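PDB 5U22: N2152 from Neocallimastix frontalis, which probably hydrolyses glycosidic bonds of rare arabinosyl substrates, as a family 39 glycoside hydrolase from a rumen anaerobic fungus. Local coordinates for residues G182-W187 with I209-E214. Numbering follows the deposited sequence.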
loop_
_atom_site.group_PDB
_atom_site.type_symbol
_atom_site.label_atom_id
_atom_site.label_comp_id
_atom_site.label_asym_id
_atom_site.label_seq_id
_atom_site.Cartn_x
_atom_site.Cartn_y
_atom_site.Cartn_z
ATOM N N GLY A 182 -2.104 8.242 12.402
ATOM C CA GLY A 182 -3.205 7.503 13.003
ATOM C C GLY A 182 -4.532 7.934 12.420
ATOM O O GLY A 182 -4.563 8.718 11.477
ATOM N N PRO A 183 -5.641 7.455 12.992
ATOM C CA PRO A 183 -5.750 6.644 14.209
ATOM C C PRO A 183 -5.657 5.139 13.980
ATOM O O PRO A 183 -5.804 4.402 14.945
ATOM C CB PRO A 183 -7.135 7.015 14.726
ATOM C CG PRO A 183 -7.926 7.217 13.476
ATOM C CD PRO A 183 -6.968 7.793 12.444
ATOM N N SER A 184 -5.441 4.702 12.734
ATOM C CA SER A 184 -5.143 3.300 12.412
ATOM C C SER A 184 -6.334 2.365 12.647
ATOM O O SER A 184 -6.155 1.214 13.050
ATOM C CB SER A 184 -3.917 2.806 13.188
ATOM O OG SER A 184 -2.855 3.747 13.088
ATOM N N PHE A 185 -7.546 2.841 12.357
ATOM C CA PHE A 185 -8.742 2.018 12.500
ATOM C C PHE A 185 -8.603 0.711 11.729
ATOM O O PHE A 185 -8.038 0.671 10.630
ATOM C CB PHE A 185 -9.979 2.728 11.950
ATOM C CG PHE A 185 -10.368 3.986 12.664
ATOM C CD1 PHE A 185 -10.429 4.048 14.035
ATOM C CD2 PHE A 185 -10.746 5.106 11.926
ATOM C CE1 PHE A 185 -10.830 5.213 14.668
ATOM C CE2 PHE A 185 -11.140 6.278 12.556
ATOM C CZ PHE A 185 -11.187 6.326 13.931
ATOM N N SER A 186 -9.184 -0.359 12.285
ATOM C CA SER A 186 -9.208 -1.632 11.567
ATOM C C SER A 186 -10.068 -1.556 10.310
ATOM O O SER A 186 -9.765 -2.207 9.298
ATOM C CB SER A 186 -9.720 -2.739 12.471
ATOM O OG SER A 186 -9.731 -3.954 11.760
ATOM N N TRP A 187 -11.162 -0.809 10.363
ATOM C CA TRP A 187 -11.986 -0.593 9.186
ATOM C C TRP A 187 -12.512 0.831 9.209
ATOM O O TRP A 187 -12.649 1.448 10.271
ATOM C CB TRP A 187 -13.149 -1.597 9.095
ATOM C CG TRP A 187 -14.167 -1.440 10.189
ATOM C CD1 TRP A 187 -15.299 -0.667 10.161
ATOM C CD2 TRP A 187 -14.140 -2.065 11.474
ATOM N NE1 TRP A 187 -15.975 -0.772 11.359
ATOM C CE2 TRP A 187 -15.288 -1.631 12.177
ATOM C CE3 TRP A 187 -13.260 -2.956 12.099
ATOM C CZ2 TRP A 187 -15.572 -2.053 13.475
ATOM C CZ3 TRP A 187 -13.542 -3.376 13.393
ATOM C CH2 TRP A 187 -14.689 -2.924 14.067
ATOM N N ILE A 209 -0.512 12.401 9.165
ATOM C CA ILE A 209 -0.855 11.426 8.139
ATOM C C ILE A 209 -2.010 10.599 8.689
ATOM O O ILE A 209 -1.883 9.989 9.761
ATOM C CB ILE A 209 0.340 10.519 7.781
ATOM C CG1 ILE A 209 1.596 11.354 7.490
ATOM C CG2 ILE A 209 -0.003 9.634 6.585
ATOM C CD1 ILE A 209 2.882 10.527 7.363
ATOM N N ILE A 210 -3.140 10.597 7.975
ATOM C CA ILE A 210 -4.325 9.862 8.406
ATOM C C ILE A 210 -4.162 8.401 8.010
ATOM O O ILE A 210 -3.681 8.087 6.918
ATOM C CB ILE A 210 -5.599 10.483 7.799
ATOM C CG1 ILE A 210 -6.859 9.999 8.524
ATOM C CG2 ILE A 210 -5.702 10.195 6.298
ATOM C CD1 ILE A 210 -7.025 10.627 9.913
ATOM N N ALA A 211 -4.546 7.493 8.904
ATOM C CA ALA A 211 -4.300 6.077 8.693
ATOM C C ALA A 211 -5.538 5.265 9.036
ATOM O O ALA A 211 -6.167 5.485 10.075
ATOM C CB ALA A 211 -3.131 5.581 9.566
ATOM N N TRP A 212 -5.865 4.312 8.167
ATOM C CA TRP A 212 -6.782 3.237 8.517
ATOM C C TRP A 212 -6.449 2.032 7.654
ATOM O O TRP A 212 -5.581 2.094 6.777
ATOM C CB TRP A 212 -8.248 3.649 8.352
ATOM C CG TRP A 212 -8.754 3.897 6.957
ATOM C CD1 TRP A 212 -9.318 2.975 6.103
ATOM C CD2 TRP A 212 -8.810 5.161 6.277
ATOM N NE1 TRP A 212 -9.698 3.597 4.931
ATOM C CE2 TRP A 212 -9.400 4.934 5.012
ATOM C CE3 TRP A 212 -8.409 6.462 6.614
ATOM C CZ2 TRP A 212 -9.594 5.962 4.074
ATOM C CZ3 TRP A 212 -8.615 7.486 5.695
ATOM C CH2 TRP A 212 -9.205 7.228 4.435
ATOM N N HIS A 213 -7.154 0.934 7.907
ATOM C CA HIS A 213 -6.902 -0.334 7.242
ATOM C C HIS A 213 -8.045 -0.672 6.300
ATOM O O HIS A 213 -9.197 -0.299 6.535
ATOM C CB HIS A 213 -6.717 -1.438 8.272
ATOM C CG HIS A 213 -5.554 -1.201 9.179
ATOM N ND1 HIS A 213 -5.356 -1.907 10.346
ATOM C CD2 HIS A 213 -4.524 -0.324 9.086
ATOM C CE1 HIS A 213 -4.253 -1.473 10.931
ATOM N NE2 HIS A 213 -3.733 -0.508 10.191
ATOM N N GLU A 214 -7.714 -1.382 5.220
ATOM C CA GLU A 214 -8.708 -1.850 4.246
ATOM C C GLU A 214 -8.505 -3.354 4.086
ATOM O O GLU A 214 -7.886 -3.834 3.130
ATOM C CB GLU A 214 -8.602 -1.099 2.908
ATOM C CG GLU A 214 -8.970 0.397 2.984
ATOM C CD GLU A 214 -10.475 0.648 3.127
ATOM O OE1 GLU A 214 -11.248 -0.313 3.380
ATOM O OE2 GLU A 214 -10.878 1.826 2.972
#
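Segments 182-187 and 209-214 pair as neighbouring parallel strands of the TIM barrel, the short strand axes 16° apart, joined as a beta-alpha-beta crossover through helix 190-202. Four backbone hydrogen bonds fix the pairing, among them Gly182 N to Ile209 O and His213 N to Phe185 O. The carbonyl of the cis Gly182-Pro183 peptide accepts from Ala211 N (2.8 Å to Gly182 O), and the next N-H, of Ser184, donates to Ala211 O; both donors sit well above the carbonyl planes. Pro183 CD packs on Ile210 CD1 at 3.8 Å. His213 covers the backbone of 184-186. Its CB lies 3.3 Å from Ser186 O, and CG comes 3.4 Å from Phe185 O. Chi1 of -61° sets CG beside the backbone N, bringing the ring back over residues 184 and 185, with Phe185 O and Ser184 O over one face. ND1 and CD2 also lie near Phe185 O, and CE1 is 3.9 Å from Ser184 O. ND1 hydrogen-bonds Glu147 OE2; NE2 makes a weak hydrogen bond to Asn245 OD1. An alanine here is likely to leave Glu147 without its imidazole partner and uncover the carbonyls of Ser184 and Phe185. The side chain of Ser186 is about 5 Å from a bound BTB molecule, consistent with a place beside the substrate pocket. On the helix-facing side, Phe185 CB meets Trp212 CB; Glu214 OE2 lies in the indole plane, 2.9 Å from Trp212 NE1, which meets it from above the carboxylate plane.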